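Local structure of ALKF (3ZBO) at residues Tyr138-Gly143 with Met177-Asn182. The protein is of unknown function but has affinity for branched DNA structures and is related to the HEAT-like repeat DNA glycosylases. Residues are numbered along the deposited sequence; the frame is centred on the assembly and turned at random.
Sequences YCWLLG and MNNFLN
The ring of Phe180 turns an edge to Tyr138, whose CB sits near the ring plane, 3.8 Å from CE1. CE1 also meets the methyl CD1 of Leu142 at 4.1 Å, so one corner of the phenyl ring lies against two side chains a helical turn apart. CG of Phe180 stands anti to the backbone N (chi1 178°), and the end of the ring comes nearer to 138-143 than the direction of the bond to CB would suggest. Outside the two segments, Trp135 meets this ring edge-to-face and Met158 of helix 152-165 touches it. The amide of Asn179 is flat too, and SG of Cys139 lies over its face, 3.4 Å from CG. The indole of Trp140 has CB of its neighbour Cys139 on one face, 4.0 Å above the plane and offset toward the rim. Its CH2 atom meets ND2 of Asn179 at 3.4 Å; the two side chains cross at about a right angle, with ring and amide planes 63° apart.

Segments 138-143 and 177-182, on helices 128-144 and 171-187, run nearly parallel, their axes 9.3 Å apart and at 22°, within the mainly helical fold of the AlkD-like family, which is related to the HEAT-like repeat glycosylases. Between them lies the thiol of Cys139, its SG also within 3.3 Å of the backbone N of Phe180. No hydrogen bond crosses between the segments, and two polar ends are held elsewhere: Tyr138 OH, led away from Phe180, bonds to Asp120 and Lys154, while Trp140 NE1 bonds to the backbone O of Asp102. The Trp140 side chain also packs on Tyr103, Ala106 and Val107 of helix 98-110 and meets the ring of Tyr238 edge-to-face.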
loop_
_atom_site.group_PDB
_atom_site.type_symbol
_atom_site.label_atom_id
_atom_site.label_comp_id
_atom_site.label_asym_id
_atom_site.label_seq_id
_atom_site.Cartn_x
_atom_site.Cartn_y
_atom_site.Cartn_z
ATOM N N TYR A 138 0.863 -1.418 -7.573
ATOM C CA TYR A 138 1.051 -2.587 -8.444
ATOM C C TYR A 138 0.978 -3.893 -7.660
ATOM O O TYR A 138 0.465 -4.905 -8.163
ATOM C CB TYR A 138 2.324 -2.570 -9.289
ATOM C CG TYR A 138 2.108 -1.844 -10.585
ATOM C CD1 TYR A 138 2.275 -0.454 -10.675
ATOM C CD2 TYR A 138 1.645 -2.563 -11.701
ATOM C CE1 TYR A 138 2.026 0.175 -11.902
ATOM C CE2 TYR A 138 1.448 -1.887 -12.945
ATOM C CZ TYR A 138 1.621 -0.576 -12.991
ATOM O OH TYR A 138 1.391 0.022 -14.217
ATOM N N CYS A 139 1.578 -3.934 -6.477
ATOM C CA CYS A 139 1.483 -5.189 -5.688
ATOM C C CYS A 139 0.023 -5.516 -5.413
ATOM O O CYS A 139 -0.344 -6.706 -5.519
ATOM C CB CYS A 139 2.193 -5.040 -4.352
ATOM S SG CYS A 139 3.937 -4.720 -4.478
ATOM N N TRP A 140 -0.840 -4.528 -5.076
ATOM C CA TRP A 140 -2.225 -4.822 -4.764
ATOM C C TRP A 140 -2.953 -5.203 -6.025
ATOM O O TRP A 140 -3.829 -6.107 -5.955
ATOM C CB TRP A 140 -2.925 -3.595 -4.105
ATOM C CG TRP A 140 -2.075 -3.030 -2.971
ATOM C CD1 TRP A 140 -1.971 -1.671 -2.722
ATOM C CD2 TRP A 140 -1.214 -3.682 -2.002
ATOM N NE1 TRP A 140 -1.124 -1.432 -1.643
ATOM C CE2 TRP A 140 -0.586 -2.622 -1.240
ATOM C CE3 TRP A 140 -0.790 -5.045 -1.766
ATOM C CZ2 TRP A 140 0.279 -2.877 -0.177
ATOM C CZ3 TRP A 140 0.071 -5.290 -0.764
ATOM C CH2 TRP A 140 0.653 -4.210 0.036
ATOM N N LEU A 141 -2.628 -4.571 -7.153
ATOM C CA LEU A 141 -3.313 -4.952 -8.434
ATOM C C LEU A 141 -2.948 -6.381 -8.823
ATOM O O LEU A 141 -3.838 -7.161 -9.268
ATOM C CB LEU A 141 -2.810 -4.041 -9.550
ATOM C CG LEU A 141 -3.312 -2.622 -9.500
ATOM C CD1 LEU A 141 -2.565 -1.907 -10.563
ATOM C CD2 LEU A 141 -4.812 -2.554 -9.732
ATOM N N LEU A 142 -1.702 -6.784 -8.638
ATOM C CA LEU A 142 -1.301 -8.184 -9.062
ATOM C C LEU A 142 -2.048 -9.190 -8.196
ATOM O O LEU A 142 -2.225 -10.338 -8.641
ATOM C CB LEU A 142 0.173 -8.302 -8.862
ATOM C CG LEU A 142 0.956 -7.588 -9.914
ATOM C CD1 LEU A 142 2.440 -7.414 -9.508
ATOM C CD2 LEU A 142 0.831 -8.220 -11.358
ATOM N N GLY A 143 -2.590 -8.781 -7.009
ATOM C CA GLY A 143 -3.468 -9.709 -6.241
ATOM C C GLY A 143 -4.962 -9.609 -6.479
ATOM O O GLY A 143 -5.737 -10.518 -6.045
ATOM N N MET A 177 9.327 -1.447 -3.709
ATOM C CA MET A 177 9.895 -2.182 -4.898
ATOM C C MET A 177 10.191 -3.645 -4.456
ATOM O O MET A 177 10.072 -4.554 -5.286
ATOM C CB MET A 177 11.217 -1.475 -5.265
ATOM C CG MET A 177 10.961 -0.216 -6.002
ATOM S SD MET A 177 12.693 0.446 -6.267
ATOM C CE MET A 177 12.443 1.408 -7.764
ATOM N N ASN A 178 10.654 -3.837 -3.192
ATOM C CA ASN A 178 10.880 -5.218 -2.745
ATOM C C ASN A 178 9.586 -6.047 -2.717
ATOM O O ASN A 178 9.623 -7.244 -3.119
ATOM C CB ASN A 178 11.573 -5.180 -1.348
ATOM C CG ASN A 178 12.103 -6.543 -0.923
ATOM O OD1 ASN A 178 11.466 -7.213 -0.064
ATOM N ND2 ASN A 178 13.221 -6.872 -1.461
ATOM N N ASN A 179 8.531 -5.379 -2.244
ATOM C CA ASN A 179 7.197 -6.008 -2.235
ATOM C C ASN A 179 6.857 -6.347 -3.717
ATOM O O ASN A 179 6.324 -7.477 -3.977
ATOM C CB ASN A 179 6.205 -5.029 -1.523
ATOM C CG ASN A 179 4.843 -5.617 -1.322
ATOM O OD1 ASN A 179 4.685 -6.832 -1.425
ATOM N ND2 ASN A 179 3.874 -4.775 -0.902
ATOM N N PHE A 180 7.146 -5.461 -4.646
ATOM C CA PHE A 180 6.819 -5.765 -6.038
ATOM C C PHE A 180 7.589 -7.040 -6.492
ATOM O O PHE A 180 6.990 -7.868 -7.192
ATOM C CB PHE A 180 7.127 -4.485 -6.876
ATOM C CG PHE A 180 6.879 -4.666 -8.365
ATOM C CD1 PHE A 180 5.601 -4.441 -8.874
ATOM C CD2 PHE A 180 7.925 -5.017 -9.175
ATOM C CE1 PHE A 180 5.359 -4.562 -10.256
ATOM C CE2 PHE A 180 7.706 -5.147 -10.561
ATOM C CZ PHE A 180 6.398 -4.926 -11.126
ATOM N N LEU A 181 8.869 -7.171 -6.201
ATOM C CA LEU A 181 9.619 -8.393 -6.570
ATOM C C LEU A 181 8.915 -9.617 -6.010
ATOM O O LEU A 181 8.702 -10.588 -6.725
ATOM C CB LEU A 181 11.064 -8.415 -5.988
ATOM C CG LEU A 181 11.951 -7.283 -6.472
ATOM C CD1 LEU A 181 13.342 -7.704 -5.915
ATOM C CD2 LEU A 181 12.045 -7.258 -8.099
ATOM N N ASN A 182 8.577 -9.571 -4.712
ATOM C CA ASN A 182 7.898 -10.729 -4.132
ATOM C C ASN A 182 6.590 -11.017 -4.739
ATOM O O ASN A 182 6.289 -12.169 -4.989
ATOM C CB ASN A 182 7.568 -10.419 -2.668
ATOM C CG ASN A 182 8.610 -10.748 -1.726
ATOM O OD1 ASN A 182 8.636 -11.925 -1.252
ATOM N ND2 ASN A 182 9.237 -9.730 -1.165
#